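DUF3829 family protein (Bacteroides vulgatus, PDB 4YJW) is of unknown function; it is an all-helical protein whose natural precursor probably matures as a membrane-tethered lipoprotein. Local coordinates at residues 41-47 with 126-131; 54-60 with 97-103. All coordinates share one frame; numbering follows the deposited sequence. Where two conformers were deposited one is given.

Interaction 1. Residues 41-47 with 126-131; sequences VLGYLDQ and IRKEEL
Val41 and Leu42, near the end of helix 35-44, pack against helix 121-159 in this helix-to-helix contact of an all-alpha bundle. Val41 contributes little, its CG1 lying near the carboxylate of Glu130. Leu42 reaches across with one branch, CD2 resting 3.8 Å from the backbone O of Glu130. Leu45 follows and packs both methyls against helix 121-159. CD1 lies on the aliphatic part of Glu130, 3.5 Å from its CB, while CD2 meets CG2 of Ile126 at 4.0 Å. The Glu130 chain bends at chi2 (-69°), beyond the CB and CG that Leu45 covers, and its OE1 accepts a hydrogen bond from Asn102 of helix 79-111. The backbone O of Leu45 takes the one hydrogen bond across the two segments, from NE of Arg127. Arg127 is extended from CG to NE (chi3 -176°), which carries the guanidinium to Leu45 O; NH1 also forms a salt bridge with Asp124 of its own helix and NH2 a hydrogen bond with Tyr106 of helix 79-111. Gln47 then lays its aliphatic CG over one guanidinium face, 3.6 Å from NH1. The bond from Arg127 NE to Leu45 O measures 2.8 Å, with an N-H...O angle of 149°.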
loop_
_atom_site.group_PDB
_atom_site.type_symbol
_atom_site.label_atom_id
_atom_site.label_comp_id
_atom_site.label_asym_id
_atom_site.label_seq_id
_atom_site.Cartn_x
_atom_site.Cartn_y
_atom_site.Cartn_z
ATOM N N VAL A 41 4.555 -13.217 3.954
ATOM C CA VAL A 41 4.433 -13.590 2.531
ATOM C C VAL A 41 5.846 -13.769 1.935
ATOM O O VAL A 41 6.087 -14.728 1.211
ATOM C CB VAL A 41 3.586 -12.562 1.741
ATOM C CG1 VAL A 41 3.746 -12.775 0.222
ATOM C CG2 VAL A 41 2.109 -12.683 2.158
ATOM N N LEU A 42 6.788 -12.899 2.281
ATOM C CA LEU A 42 8.164 -13.086 1.776
ATOM C C LEU A 42 8.750 -14.419 2.263
ATOM O O LEU A 42 9.356 -15.127 1.485
ATOM C CB LEU A 42 9.057 -11.916 2.192
ATOM C CG LEU A 42 8.719 -10.556 1.559
ATOM C CD1 LEU A 42 9.579 -9.470 2.159
ATOM C CD2 LEU A 42 8.943 -10.569 0.046
ATOM N N GLY A 43 8.493 -14.784 3.516
ATOM C CA GLY A 43 8.958 -16.071 4.038
ATOM C C GLY A 43 8.338 -17.245 3.285
ATOM O O GLY A 43 9.033 -18.228 2.992
ATOM N N TYR A 44 7.061 -17.113 2.858
ATOM C CA TYR A 44 6.358 -18.166 2.114
ATOM C C TYR A 44 6.941 -18.329 0.708
ATOM O O TYR A 44 6.754 -19.376 0.100
ATOM C CB TYR A 44 4.840 -17.901 2.027
ATOM C CG TYR A 44 4.150 -17.848 3.371
ATOM C CD1 TYR A 44 4.565 -18.664 4.426
ATOM C CD2 TYR A 44 3.051 -17.024 3.578
ATOM C CE1 TYR A 44 3.945 -18.605 5.677
ATOM C CE2 TYR A 44 2.413 -16.967 4.823
ATOM C CZ TYR A 44 2.861 -17.764 5.867
ATOM O OH TYR A 44 2.254 -17.717 7.115
ATOM N N LEU A 45 7.685 -17.315 0.221
ATOM C CA LEU A 45 8.332 -17.373 -1.097
ATOM C C LEU A 45 9.705 -18.064 -1.031
ATOM O O LEU A 45 10.335 -18.304 -2.084
ATOM C CB LEU A 45 8.490 -15.946 -1.653
ATOM C CG LEU A 45 7.211 -15.194 -1.974
ATOM C CD1 LEU A 45 7.519 -13.704 -2.095
ATOM C CD2 LEU A 45 6.603 -15.665 -3.295
ATOM N N ASP A 46 10.172 -18.407 0.192
ATOM C CA ASP A 46 11.486 -19.036 0.352
ATOM C C ASP A 46 11.599 -20.366 -0.390
ATOM O O ASP A 46 10.662 -21.156 -0.443
ATOM C CB ASP A 46 11.829 -19.256 1.834
ATOM C CG ASP A 46 13.288 -19.628 2.009
ATOM O OD1 ASP A 46 14.149 -18.756 1.780
ATOM O OD2 ASP A 46 13.568 -20.815 2.249
ATOM N N GLN A 47 12.771 -20.593 -0.972
ATOM C CA GLN A 47 13.108 -21.773 -1.765
ATOM C C GLN A 47 12.952 -23.088 -0.978
ATOM O O GLN A 47 12.715 -24.129 -1.581
ATOM C CB GLN A 47 14.575 -21.638 -2.245
ATOM C CG GLN A 47 14.803 -20.483 -3.254
ATOM C CD GLN A 47 15.118 -19.116 -2.667
ATOM O OE1 GLN A 47 14.774 -18.782 -1.520
ATOM N NE2 GLN A 47 15.673 -18.231 -3.494
ATOM N N ILE A 126 9.252 -13.825 -9.612
ATOM C CA ILE A 126 8.302 -13.402 -8.582
ATOM C C ILE A 126 9.049 -13.052 -7.291
ATOM O O ILE A 126 8.770 -12.004 -6.708
ATOM C CB ILE A 126 7.190 -14.473 -8.337
ATOM C CG1 ILE A 126 6.233 -14.526 -9.557
ATOM C CG2 ILE A 126 6.406 -14.154 -7.027
ATOM C CD1 ILE A 126 5.139 -15.689 -9.557
ATOM N N ARG A 127 10.013 -13.881 -6.866
ATOM C CA ARG A 127 10.771 -13.570 -5.622
ATOM C C ARG A 127 11.450 -12.201 -5.717
ATOM O O ARG A 127 11.415 -11.420 -4.759
ATOM C CB ARG A 127 11.837 -14.656 -5.338
ATOM C CG ARG A 127 11.209 -15.973 -4.872
ATOM C CD ARG A 127 12.202 -17.113 -5.009
ATOM N NE ARG A 127 11.535 -18.361 -4.647
ATOM C CZ ARG A 127 11.797 -19.546 -5.173
ATOM N NH1 ARG A 127 12.743 -19.678 -6.105
ATOM N NH2 ARG A 127 11.139 -20.617 -4.758
ATOM N N LYS A 128 12.103 -11.910 -6.849
ATOM C CA LYS A 128 12.807 -10.635 -6.992
ATOM C C LYS A 128 11.827 -9.449 -6.946
ATOM O O LYS A 128 12.092 -8.434 -6.290
ATOM C CB LYS A 128 13.617 -10.613 -8.302
ATOM C CG LYS A 128 14.825 -11.577 -8.307
ATOM C CD LYS A 128 15.655 -11.386 -9.591
ATOM C CE LYS A 128 14.997 -12.020 -10.791
ATOM N NZ LYS A 128 15.886 -11.977 -11.987
ATOM N N GLU A 129 10.696 -9.585 -7.632
ATOM C CA GLU A 129 9.688 -8.525 -7.729
ATOM C C GLU A 129 8.998 -8.311 -6.395
ATOM O O GLU A 129 8.788 -7.162 -6.002
ATOM C CB GLU A 129 8.674 -8.859 -8.817
ATOM C CG GLU A 129 7.674 -7.741 -9.118
ATOM C CD GLU A 129 8.174 -6.424 -9.693
ATOM O OE1 GLU A 129 9.231 -6.410 -10.368
ATOM O OE2 GLU A 129 7.471 -5.405 -9.498
ATOM N N GLU A 130 8.691 -9.403 -5.675
ATOM C CA GLU A 130 8.042 -9.303 -4.352
ATOM C C GLU A 130 8.945 -8.578 -3.359
ATOM O O GLU A 130 8.444 -7.807 -2.537
ATOM C CB GLU A 130 7.655 -10.696 -3.817
ATOM C CG GLU A 130 6.558 -11.355 -4.632
ATOM C CD GLU A 130 5.216 -10.678 -4.478
ATOM O OE1 GLU A 130 4.985 -9.669 -5.180
ATOM O OE2 GLU A 130 4.377 -11.188 -3.703
ATOM N N LEU A 131 10.276 -8.809 -3.426
ATOM C CA LEU A 131 11.204 -8.126 -2.512
ATOM C C LEU A 131 11.174 -6.614 -2.793
ATOM O O LEU A 131 11.066 -5.808 -1.863
ATOM C CB LEU A 131 12.646 -8.696 -2.607
ATOM C CG LEU A 131 13.702 -8.036 -1.675
ATOM C CD1 LEU A 131 13.394 -8.278 -0.194
ATOM C CD2 LEU A 131 15.116 -8.468 -2.025
#

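Interaction 2. Residues 54-60 with 97-103; sequences LPVVSQP and SAFYENY
Tyr100 and Tyr103, one turn apart on helix 79-111, receive the irregular segment 54-60, an extended connection that runs along the helical bundle between helices 35-44 and 64-71. The two rings are used differently: Tyr100 presents a face, Tyr103 its hydroxyl end and edge. Over one face of Tyr100 lie two CH-pi donors, CA of Gln59 at 3.9 Å from the ring centroid and CD of Pro60 at 3.8 Å, each displaced toward the rim. Phe99 CD2 lies over the opposite face, so the phenol is sandwiched between the connection and its own helix. Val57 O lies at the ring's edge, in its plane, and Val57 CG1 comes within 3.9 Å of Tyr100 CE2; the hydroxyl is hydrogen-bonded to Glu37 of helix 35-44. An alanine in place of Tyr100 would probably open a gap beneath Gln59 and Pro60 and leave Glu37 without this phenol partner. The ring of Tyr103 crosses Val57 at about a right angle, its CE2 3.9 Å from CG2 of the valine. With CG anti to the backbone N (chi1 177°), the Tyr103 ring is carried out from the helix to Pro55, whose CD also packs against the hydroxyl oxygen at 3.3 Å. Waters fill the polar margin. One donates to both Val57 O and Tyr100 O, joining loop and helix backbones; two more donate to OE1 of Gln59, whose side chain runs out extended, and link it to Ser97 OG and Glu101 OE2. The direct hydrogen bond comes from Tyr103 OH, which donates to Pro55 O at 2.7 Å, lying in the carbonyl plane on a lone pair with a C=O...O angle of 142°.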
loop_
_atom_site.group_PDB
_atom_site.type_symbol
_atom_site.label_atom_id
_atom_site.label_comp_id
_atom_site.label_asym_id
_atom_site.label_seq_id
_atom_site.Cartn_x
_atom_site.Cartn_y
_atom_site.Cartn_z
ATOM N N LEU A 54 2.353 -24.033 1.544
ATOM C CA LEU A 54 2.087 -22.637 1.169
ATOM C C LEU A 54 0.637 -22.245 1.487
ATOM O O LEU A 54 -0.293 -22.838 0.937
ATOM C CB LEU A 54 2.401 -22.373 -0.321
ATOM C CG LEU A 54 3.816 -22.722 -0.788
ATOM C CD1 LEU A 54 3.940 -22.601 -2.313
ATOM C CD2 LEU A 54 4.863 -21.861 -0.091
ATOM N N PRO A 55 0.394 -21.284 2.399
ATOM C CA PRO A 55 -0.998 -20.968 2.726
ATOM C C PRO A 55 -1.589 -19.887 1.830
ATOM O O PRO A 55 -0.857 -19.129 1.204
ATOM C CB PRO A 55 -0.906 -20.489 4.175
ATOM C CG PRO A 55 0.437 -19.816 4.257
ATOM C CD PRO A 55 1.344 -20.495 3.227
ATOM N N VAL A 56 -2.916 -19.784 1.812
ATOM C CA VAL A 56 -3.574 -18.688 1.086
ATOM C C VAL A 56 -3.376 -17.424 1.935
ATOM O O VAL A 56 -3.572 -17.461 3.156
ATOM C CB VAL A 56 -5.085 -18.979 0.850
ATOM C CG1 VAL A 56 -5.833 -17.726 0.368
ATOM C CG2 VAL A 56 -5.265 -20.125 -0.136
ATOM N N VAL A 57 -2.994 -16.320 1.302
ATOM C CA VAL A 57 -2.854 -15.028 2.004
ATOM C C VAL A 57 -3.641 -14.023 1.181
ATOM O O VAL A 57 -3.174 -13.618 0.129
ATOM C CB VAL A 57 -1.386 -14.584 2.250
ATOM C CG1 VAL A 57 -1.394 -13.276 3.037
ATOM C CG2 VAL A 57 -0.627 -15.670 3.046
ATOM N N SER A 58 -4.825 -13.652 1.652
ATOM C CA SER A 58 -5.721 -12.750 0.920
ATOM C C SER A 58 -5.295 -11.294 1.012
ATOM O O SER A 58 -4.780 -10.861 2.043
ATOM C CB SER A 58 -7.149 -12.889 1.446
ATOM O OG SER A 58 -7.596 -14.233 1.365
ATOM N N GLN A 59 -5.539 -10.526 -0.072
ATOM C CA GLN A 59 -5.241 -9.097 -0.063
ATOM C C GLN A 59 -6.187 -8.408 0.911
ATOM O O GLN A 59 -7.380 -8.680 0.833
ATOM C CB GLN A 59 -5.477 -8.523 -1.472
ATOM C CG GLN A 59 -5.126 -7.052 -1.605
ATOM C CD GLN A 59 -5.511 -6.547 -2.967
ATOM O OE1 GLN A 59 -5.390 -7.244 -3.969
ATOM N NE2 GLN A 59 -6.054 -5.355 -3.014
ATOM N N PRO A 60 -5.713 -7.510 1.792
ATOM C CA PRO A 60 -6.657 -6.770 2.658
ATOM C C PRO A 60 -7.569 -5.891 1.803
ATOM O O PRO A 60 -7.112 -5.358 0.800
ATOM C CB PRO A 60 -5.736 -5.942 3.576
ATOM C CG PRO A 60 -4.432 -5.892 2.903
ATOM C CD PRO A 60 -4.315 -7.099 2.024
ATOM N N SER A 97 -1.874 -4.545 -4.942
ATOM C CA SER A 97 -2.517 -5.526 -5.817
ATOM C C SER A 97 -1.479 -6.511 -6.368
ATOM O O SER A 97 -1.648 -7.723 -6.228
ATOM C CB SER A 97 -3.229 -4.812 -6.962
ATOM O OG SER A 97 -3.899 -5.763 -7.773
ATOM N N ALA A 98 -0.368 -5.981 -6.869
ATOM C CA ALA A 98 0.700 -6.799 -7.446
ATOM C C ALA A 98 1.295 -7.733 -6.398
ATOM O O ALA A 98 1.540 -8.899 -6.716
ATOM C CB ALA A 98 1.788 -5.908 -8.026
ATOM N N PHE A 99 1.574 -7.219 -5.178
ATOM C CA PHE A 99 2.199 -8.012 -4.120
ATOM C C PHE A 99 1.365 -9.249 -3.778
ATOM O O PHE A 99 1.900 -10.368 -3.748
ATOM C CB PHE A 99 2.446 -7.156 -2.860
ATOM C CG PHE A 99 3.250 -7.900 -1.814
ATOM C CD1 PHE A 99 4.636 -8.015 -1.930
ATOM C CD2 PHE A 99 2.616 -8.513 -0.727
ATOM C CE1 PHE A 99 5.380 -8.692 -0.942
ATOM C CE2 PHE A 99 3.353 -9.221 0.233
ATOM C CZ PHE A 99 4.737 -9.281 0.133
ATOM N N TYR A 100 0.063 -9.068 -3.552
ATOM C CA TYR A 100 -0.795 -10.201 -3.175
ATOM C C TYR A 100 -1.171 -11.058 -4.362
ATOM O O TYR A 100 -1.214 -12.278 -4.218
ATOM C CB TYR A 100 -2.038 -9.701 -2.426
ATOM C CG TYR A 100 -1.695 -9.246 -1.028
ATOM C CD1 TYR A 100 -1.311 -7.931 -0.780
ATOM C CD2 TYR A 100 -1.724 -10.135 0.046
ATOM C CE1 TYR A 100 -0.980 -7.502 0.493
ATOM C CE2 TYR A 100 -1.407 -9.712 1.340
ATOM C CZ TYR A 100 -1.052 -8.387 1.558
ATOM O OH TYR A 100 -0.755 -7.932 2.811
ATOM N N GLU A 101 -1.372 -10.467 -5.556
ATOM C CA GLU A 101 -1.672 -11.283 -6.745
ATOM C C GLU A 101 -0.453 -12.140 -7.147
ATOM O O GLU A 101 -0.637 -13.286 -7.567
ATOM C CB GLU A 101 -2.128 -10.419 -7.933
ATOM C CG GLU A 101 -3.579 -9.938 -7.780
ATOM C CD GLU A 101 -4.662 -11.009 -7.719
ATOM O OE1 GLU A 101 -4.533 -12.035 -8.420
ATOM O OE2 GLU A 101 -5.663 -10.804 -6.998
ATOM N N ASN A 102 0.781 -11.569 -7.068
ATOM C CA ASN A 102 2.006 -12.323 -7.398
ATOM C C ASN A 102 2.138 -13.534 -6.482
ATOM O O ASN A 102 2.514 -14.603 -6.958
ATOM C CB ASN A 102 3.262 -11.447 -7.278
ATOM C CG ASN A 102 3.465 -10.485 -8.411
ATOM O OD1 ASN A 102 2.862 -10.608 -9.483
ATOM N ND2 ASN A 102 4.313 -9.471 -8.189
ATOM N N TYR A 103 1.835 -13.373 -5.184
ATOM C CA TYR A 103 1.920 -14.505 -4.240
ATOM C C TYR A 103 0.851 -15.560 -4.588
ATOM O O TYR A 103 1.138 -16.755 -4.564
ATOM C CB TYR A 103 1.782 -14.066 -2.774
ATOM C CG TYR A 103 1.793 -15.258 -1.837
ATOM C CD1 TYR A 103 2.924 -16.071 -1.727
ATOM C CD2 TYR A 103 0.617 -15.698 -1.230
ATOM C CE1 TYR A 103 2.901 -17.259 -0.998
ATOM C CE2 TYR A 103 0.593 -16.869 -0.460
ATOM C CZ TYR A 103 1.736 -17.648 -0.353
ATOM O OH TYR A 103 1.711 -18.817 0.370
HETATM O O HOH W 1 -2.597 -13.727 -2.432
HETATM O O HOH W 2 -6.212 -6.324 -6.415
HETATM O O HOH W 3 -6.191 -10.074 -4.503
#

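How the interactions relate
From the N terminus, helix 10-32 leads into helix 35-44, whose last turn and the loop after it supply residues 41-47. The chain then runs through 54-60 and helix 64-71 into helix 79-111, where 97-103 closes the shorter loop, interaction 2. Only in helix 121-159, at 126-131, does interaction 1 close the longer one, so interaction 2 is nested inside it. Their centres lie 11 Å apart and they touch directly: Tyr44 packs on Pro55, with CE2 of Tyr44 3.5 Å from CG of Pro55. Helix 35-44 therefore sits among helix 79-111, helix 121-159 and the extended connection.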